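Local coordinates for protein Exo-1,5-alpha-L-arabinofuranobiosidase (Gibberella zeae, PDB 2YDT) that probably releases arabinobiose units from the ends of alpha-1,5-linked L-arabinan as an exo-acting glycoside hydrolase, at residues P346-G349 / G350-V354; Y227-G230 / G231-P235. All blocks are in the same frame, centred on the assembly; numbering follows the deposited sequence.

Both interactions are beta turns of one six-bladed beta-propeller, interaction 1 within a loop and interaction 2 at the end of strand 223-230. Interaction 1 joins strands 336-341 and 354-360 of the blade that also takes in strand 11-17. Interaction 2 leads towards strand 245-250 of another blade. Their centres lie 26 Å apart and their nearest atoms about 13 Å apart, so they do not touch. Each has its own relation to the ligands. In interaction 2, Glu228 belongs to the pocket of the iminosugar 1,4-dideoxy-1,4-imino-L-arabinitol and touches that inhibitor. In interaction 1, the side chain of Asn352 is about 9 Å from the bound arabinofuranose.

Interaction 1: residues P346-G349 / G350-V354; sequences PPAG and GKNTV. With SO4 (sulfate ion), chain F.
Ala348 and Lys351 are joined across a tight turn by one backbone hydrogen bond. Lys351 N donates to Ala348 O over 3.1 Å, with an N-H...O angle of 160°. The bond is fairly straight, but the donor stands above the carbonyl plane. Gly349 and Gly350 fill the two corner positions. Both have positive phi, which favours glycine. The turn from Ala348 to Lys351 is of type I', a class in which both corner residues have positive phi. It lies in the loop between strands 336-341 and 354-360 of a propeller blade. Val354 begins the second strand and pairs through its backbone with strand 11-17.

On the inner side, the methyl of Ala348 meets the amide of Asn352. Ala348 CB lies 3.4 Å from Asn352 OD1 and 3.6 Å from Asn352 ND2. Asn352 CG sits beside its own backbone N (chi1 -71°), which turns the amide back towards the alanine. A water donates to both Ala348 O, at 3.0 Å, and Asn352 OD1, at 2.6 Å. Ala348 O thus accepts from both the turn and the water. Asn352 ND2 bonds to the carbonyls of Ile344 and Val28, so both ends of this buried amide are engaged. Ala348 N bonds to Asp25 OD1.

The other side is exposed. Lys351 CG passes 3.5 Å from Gly349 O. Its chain bends at its second torsion and then extends outward. There Lys351 NZ donates to O2 of a sulfate ion at 2.6 Å, probably an ion from the crystallisation liquor.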
ATOM      1  N   PRO A 346     -14.416   5.575   7.061  1.00  9.68           N
ATOM      2  CA  PRO A 346     -15.766   5.760   7.629  1.00  9.60           C
ATOM      3  C   PRO A 346     -15.850   7.067   8.441  1.00 10.30           C
ATOM      4  O   PRO A 346     -14.854   7.504   9.054  1.00 10.53           O
ATOM      5  CB  PRO A 346     -15.940   4.509   8.509  1.00 10.51           C
ATOM      6  CG  PRO A 346     -14.560   4.152   8.877  1.00 10.88           C
ATOM      7  CD  PRO A 346     -13.717   4.458   7.716  1.00  9.23           C
ATOM      8  N   PRO A 347     -17.050   7.693   8.458  1.00 11.02           N
ATOM      9  CA  PRO A 347     -18.299   7.227   7.866  1.00 11.05           C
ATOM     10  C   PRO A 347     -18.394   7.518   6.385  1.00  9.88           C
ATOM     11  O   PRO A 347     -18.173   8.655   5.958  1.00 10.48           O
ATOM     12  CB  PRO A 347     -19.378   8.022   8.652  1.00 11.55           C
ATOM     13  CG  PRO A 347     -18.695   9.234   9.103  1.00 12.61           C
ATOM     14  CD  PRO A 347     -17.215   8.963   9.190  1.00 12.42           C
ATOM     15  N   ALA A 348     -18.667   6.479   5.588  1.00  9.77           N
ATOM     16  CA  ALA A 348     -18.683   6.593   4.146  1.00  9.80           C
ATOM     17  C   ALA A 348     -20.068   6.696   3.515  1.00 10.03           C
ATOM     18  O   ALA A 348     -20.203   6.833   2.298  1.00 10.26           O
ATOM     19  CB  ALA A 348     -17.848   5.439   3.492  1.00  9.36           C
ATOM     20  N   GLY A 349     -21.097   6.628   4.360  1.00 11.57           N
ATOM     21  CA  GLY A 349     -22.470   6.885   3.902  1.00 11.61           C
ATOM     22  C   GLY A 349     -23.025   5.912   2.895  1.00 11.30           C
ATOM     23  O   GLY A 349     -23.957   6.236   2.160  1.00 11.40           O
ATOM     24  N   GLY A 350     -22.476   4.701   2.856  1.00  9.91           N
ATOM     25  CA  GLY A 350     -22.893   3.675   1.901  1.00  9.97           C
ATOM     26  C   GLY A 350     -22.337   3.837   0.494  1.00 10.40           C
ATOM     27  O   GLY A 350     -22.699   3.071  -0.381  1.00 10.25           O
ATOM     28  N   LYS A 351     -21.441   4.811   0.268  1.00  9.89           N
ATOM     29  CA  LYS A 351     -21.116   5.213  -1.074  1.00 10.71           C
ATOM     30  C   LYS A 351     -19.797   4.689  -1.631  1.00  9.71           C
ATOM     31  O   LYS A 351     -19.477   4.945  -2.809  1.00  9.72           O
ATOM     32  CB  LYS A 351     -21.147   6.732  -1.159  1.00 12.37           C
ATOM     33  CG  LYS A 351     -22.542   7.308  -0.838  1.00 15.34           C
ATOM     34  CD  LYS A 351     -23.684   6.541  -1.545  1.00 22.30           C
ATOM     35  CE  LYS A 351     -25.011   7.344  -1.599  1.00 26.66           C
ATOM     36  NZ  LYS A 351     -26.194   6.520  -2.010  1.00 25.59           N
ATOM     37  N   ASN A 352     -19.005   4.003  -0.813  1.00  7.88           N
ATOM     38  CA  ASN A 352     -17.708   3.493  -1.339  1.00  8.52           C
ATOM     39  C   ASN A 352     -17.925   2.376  -2.342  1.00  8.56           C
ATOM     40  O   ASN A 352     -18.774   1.474  -2.158  1.00  9.21           O
ATOM     41  CB  ASN A 352     -16.760   2.960  -0.263  1.00  8.03           C
ATOM     42  CG  ASN A 352     -16.151   4.023   0.616  1.00  6.90           C
ATOM     43  OD1 ASN A 352     -16.372   5.256   0.446  1.00  8.07           O
ATOM     44  ND2 ASN A 352     -15.359   3.559   1.605  1.00  7.08           N
ATOM     45  N   THR A 353     -17.131   2.411  -3.416  1.00  8.82           N
ATOM     46  CA  THR A 353     -17.044   1.310  -4.357  1.00  7.60           C
ATOM     47  C   THR A 353     -15.545   1.134  -4.657  1.00  7.27           C
ATOM     48  O   THR A 353     -14.747   2.057  -4.415  1.00  7.72           O
ATOM     49  CB  THR A 353     -17.761   1.600  -5.687  1.00  8.30           C
ATOM     50  OG1 THR A 353     -17.123   2.741  -6.319  1.00  9.60           O
ATOM     51  CG2 THR A 353     -19.281   1.882  -5.419  1.00  9.70           C
ATOM     52  N   VAL A 354     -15.215  -0.014  -5.205  1.00  7.41           N
ATOM     53  CA  VAL A 354     -13.846  -0.290  -5.724  1.00  7.24           C
ATOM     54  C   VAL A 354     -13.850   0.072  -7.214  1.00  8.15           C
ATOM     55  O   VAL A 354     -14.675  -0.407  -7.966  1.00  7.96           O
ATOM     56  CB  VAL A 354     -13.420  -1.774  -5.519  1.00  8.00           C
ATOM     57  CG1 VAL A 354     -11.919  -1.928  -5.907  1.00  8.34           C
ATOM     58  CG2 VAL A 354     -13.720  -2.221  -4.057  1.00  8.54           C
TER
HETATM   59  S   SO4 F1504     -26.881   2.916  -0.472  0.80 17.15           S
HETATM   60  O1  SO4 F1504     -26.071   2.298   0.542  0.80 12.64           O
HETATM   61  O2  SO4 F1504     -26.441   4.327  -0.554  0.80 19.43           O
HETATM   62  O3  SO4 F1504     -26.800   2.307  -1.814  0.80 18.35           O
HETATM   63  O4  SO4 F1504     -28.313   2.924  -0.064  0.80 19.33           O
HETATM   64  O   HOH W   1     -18.066   7.272   0.268  1.00 23.41           O

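Interaction 2: residues Y227-G230 / G231-P235; sequences YEYG and GGPNP
The ring of Tyr229 lies against the backbone of Gly232, three residues on. Gly232 CA stands 3.5 Å from the ring centroid and only 5° off the ring normal. This is a CH-pi contact, made over the middle of one face. Tyr229 CG is anti to the backbone N (chi1 179°), which carries the ring forward along the chain to the glycine. The same two residues are joined through the backbone. Gly232 N donates to Tyr229 O at 2.9 Å. The bond is bent, with an N-H...O angle of 136°, and the donor lies above the carbonyl plane. Gly231 has a positive phi, and its backbone angles call for glycine.

This part of the contact is buried and tight. The Tyr229 ring also stacks with that of Tyr203 and meets Tyr246 edge-to-face. Towards Pro233 the contact thins out and becomes more exposed. Pro233 CD touches Tyr229 CE2 at 3.7 Å and comes within 4.0 Å of Tyr229 OH. The proline crosses the tyrosine side chain at about a right angle. Pro233 also touches Tyr246, and its carbonyl accepts from Trp242 NE1.

Before the turn, Glu228 touches the iminosugar inhibitor, while its OE1 bonds to Ser275 N. The chain thus runs from the ligand pocket to the outer loop within a few residues. Tyr229 to Gly232 form a type II beta turn, here ending the second strand of a four-stranded antiparallel propeller blade.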
ATOM      1  N   TYR A 227       5.892   7.752   3.129  1.00  7.96           N
ATOM      2  CA  TYR A 227       5.041   7.558   4.278  1.00  6.69           C
ATOM      3  C   TYR A 227       4.262   8.798   4.614  1.00  7.85           C
ATOM      4  O   TYR A 227       4.619   9.879   4.147  1.00  8.05           O
ATOM      5  CB  TYR A 227       5.810   7.096   5.523  1.00  7.66           C
ATOM      6  CG  TYR A 227       6.957   7.981   5.967  1.00  7.17           C
ATOM      7  CD1 TYR A 227       6.830   8.853   7.033  1.00  8.48           C
ATOM      8  CD2 TYR A 227       8.160   7.946   5.312  1.00  6.67           C
ATOM      9  CE1 TYR A 227       7.910   9.684   7.428  1.00  7.31           C
ATOM     10  CE2 TYR A 227       9.216   8.775   5.694  1.00  8.61           C
ATOM     11  CZ  TYR A 227       9.097   9.595   6.770  1.00  8.42           C
ATOM     12  OH  TYR A 227      10.153  10.394   7.158  1.00  8.86           O
ATOM     13  N   GLU A 228       3.212   8.632   5.416  1.00  6.75           N
ATOM     14  CA  GLU A 228       2.553   9.825   6.017  1.00  6.39           C
ATOM     15  C   GLU A 228       3.214  10.102   7.368  1.00  7.71           C
ATOM     16  O   GLU A 228       3.372   9.211   8.215  1.00  8.23           O
ATOM     17  CB  GLU A 228       1.037   9.646   6.124  1.00  6.25           C
ATOM     18  CG  GLU A 228       0.572   8.595   7.138  1.00  7.28           C
ATOM     19  CD  GLU A 228      -0.968   8.588   7.377  1.00  8.26           C
ATOM     20  OE1 GLU A 228      -1.704   9.193   6.550  1.00  8.73           O
ATOM     21  OE2 GLU A 228      -1.426   7.995   8.380  1.00  8.54           O
ATOM     22  N   TYR A 229       3.620  11.353   7.584  1.00  8.04           N
ATOM     23  CA  TYR A 229       4.268  11.758   8.801  1.00  8.28           C
ATOM     24  C   TYR A 229       3.268  12.406   9.754  1.00  9.00           C
ATOM     25  O   TYR A 229       3.110  13.631   9.814  1.00  8.44           O
ATOM     26  CB  TYR A 229       5.465  12.656   8.449  1.00  8.53           C
ATOM     27  CG  TYR A 229       6.278  13.223   9.600  1.00  8.26           C
ATOM     28  CD1 TYR A 229       6.006  12.943  10.949  1.00  8.01           C
ATOM     29  CD2 TYR A 229       7.316  14.100   9.318  1.00 11.35           C
ATOM     30  CE1 TYR A 229       6.754  13.528  11.970  1.00 10.84           C
ATOM     31  CE2 TYR A 229       8.046  14.669  10.328  1.00  9.34           C
ATOM     32  CZ  TYR A 229       7.764  14.388  11.633  1.00  9.42           C
ATOM     33  OH  TYR A 229       8.498  15.057  12.615  1.00 11.22           O
ATOM     34  N   GLY A 230       2.513  11.561  10.463  1.00  8.50           N
ATOM     35  CA  GLY A 230       1.594  12.036  11.491  1.00  8.69           C
ATOM     36  C   GLY A 230       2.343  12.886  12.520  1.00  9.68           C
ATOM     37  O   GLY A 230       3.344  12.442  13.061  1.00  9.84           O
ATOM     38  N   GLY A 231       1.886  14.105  12.749  1.00  9.89           N
ATOM     39  CA  GLY A 231       2.529  15.003  13.719  1.00 11.42           C
ATOM     40  C   GLY A 231       3.627  15.808  13.072  1.00 11.24           C
ATOM     41  O   GLY A 231       4.428  16.487  13.764  1.00 11.98           O
ATOM     42  N   GLY A 232       3.722  15.756  11.741  1.00 11.15           N
ATOM     43  CA  GLY A 232       4.788  16.465  11.021  1.00 11.43           C
ATOM     44  C   GLY A 232       4.655  17.982  11.179  1.00 12.72           C
ATOM     45  O   GLY A 232       3.576  18.477  11.465  1.00 11.20           O
ATOM     46  N   PRO A 233       5.735  18.713  10.922  1.00 12.54           N
ATOM     47  CA  PRO A 233       5.677  20.165  11.205  1.00 14.43           C
ATOM     48  C   PRO A 233       4.703  20.938  10.340  1.00 15.35           C
ATOM     49  O   PRO A 233       4.353  20.521   9.223  1.00 15.41           O
ATOM     50  CB  PRO A 233       7.102  20.655  10.917  1.00 15.73           C
ATOM     51  CG  PRO A 233       7.952  19.471  10.767  1.00 15.91           C
ATOM     52  CD  PRO A 233       7.100  18.251  10.595  1.00 13.31           C
ATOM     53  N   ASN A 234       4.290  22.087  10.866  1.00 16.79           N
ATOM     54  CA  ASN A 234       3.528  23.082  10.119  1.00 17.83           C
ATOM     55  C   ASN A 234       2.152  22.638   9.651  1.00 16.89           C
ATOM     56  O   ASN A 234       1.861  22.730   8.470  1.00 17.95           O
ATOM     57  CB  ASN A 234       4.313  23.578   8.919  1.00 18.84           C
ATOM     58  CG  ASN A 234       5.697  24.017   9.271  1.00 23.34           C
ATOM     59  OD1 ASN A 234       6.676  23.604   8.642  1.00 25.51           O
ATOM     60  ND2 ASN A 234       5.795  24.868  10.280  1.00 26.92           N
ATOM     61  N   PRO A 235       1.289  22.196  10.583  1.00 17.46           N
ATOM     62  CA  PRO A 235      -0.084  21.866  10.217  1.00 19.13           C
ATOM     63  C   PRO A 235      -0.756  23.114   9.682  1.00 21.50           C
ATOM     64  O   PRO A 235      -0.484  24.194  10.203  1.00 21.82           O
ATOM     65  CB  PRO A 235      -0.727  21.400  11.530  1.00 18.82           C
ATOM     66  CG  PRO A 235       0.186  21.846  12.612  1.00 19.98           C
ATOM     67  CD  PRO A 235       1.551  21.990  12.017  1.00 17.29           C
TER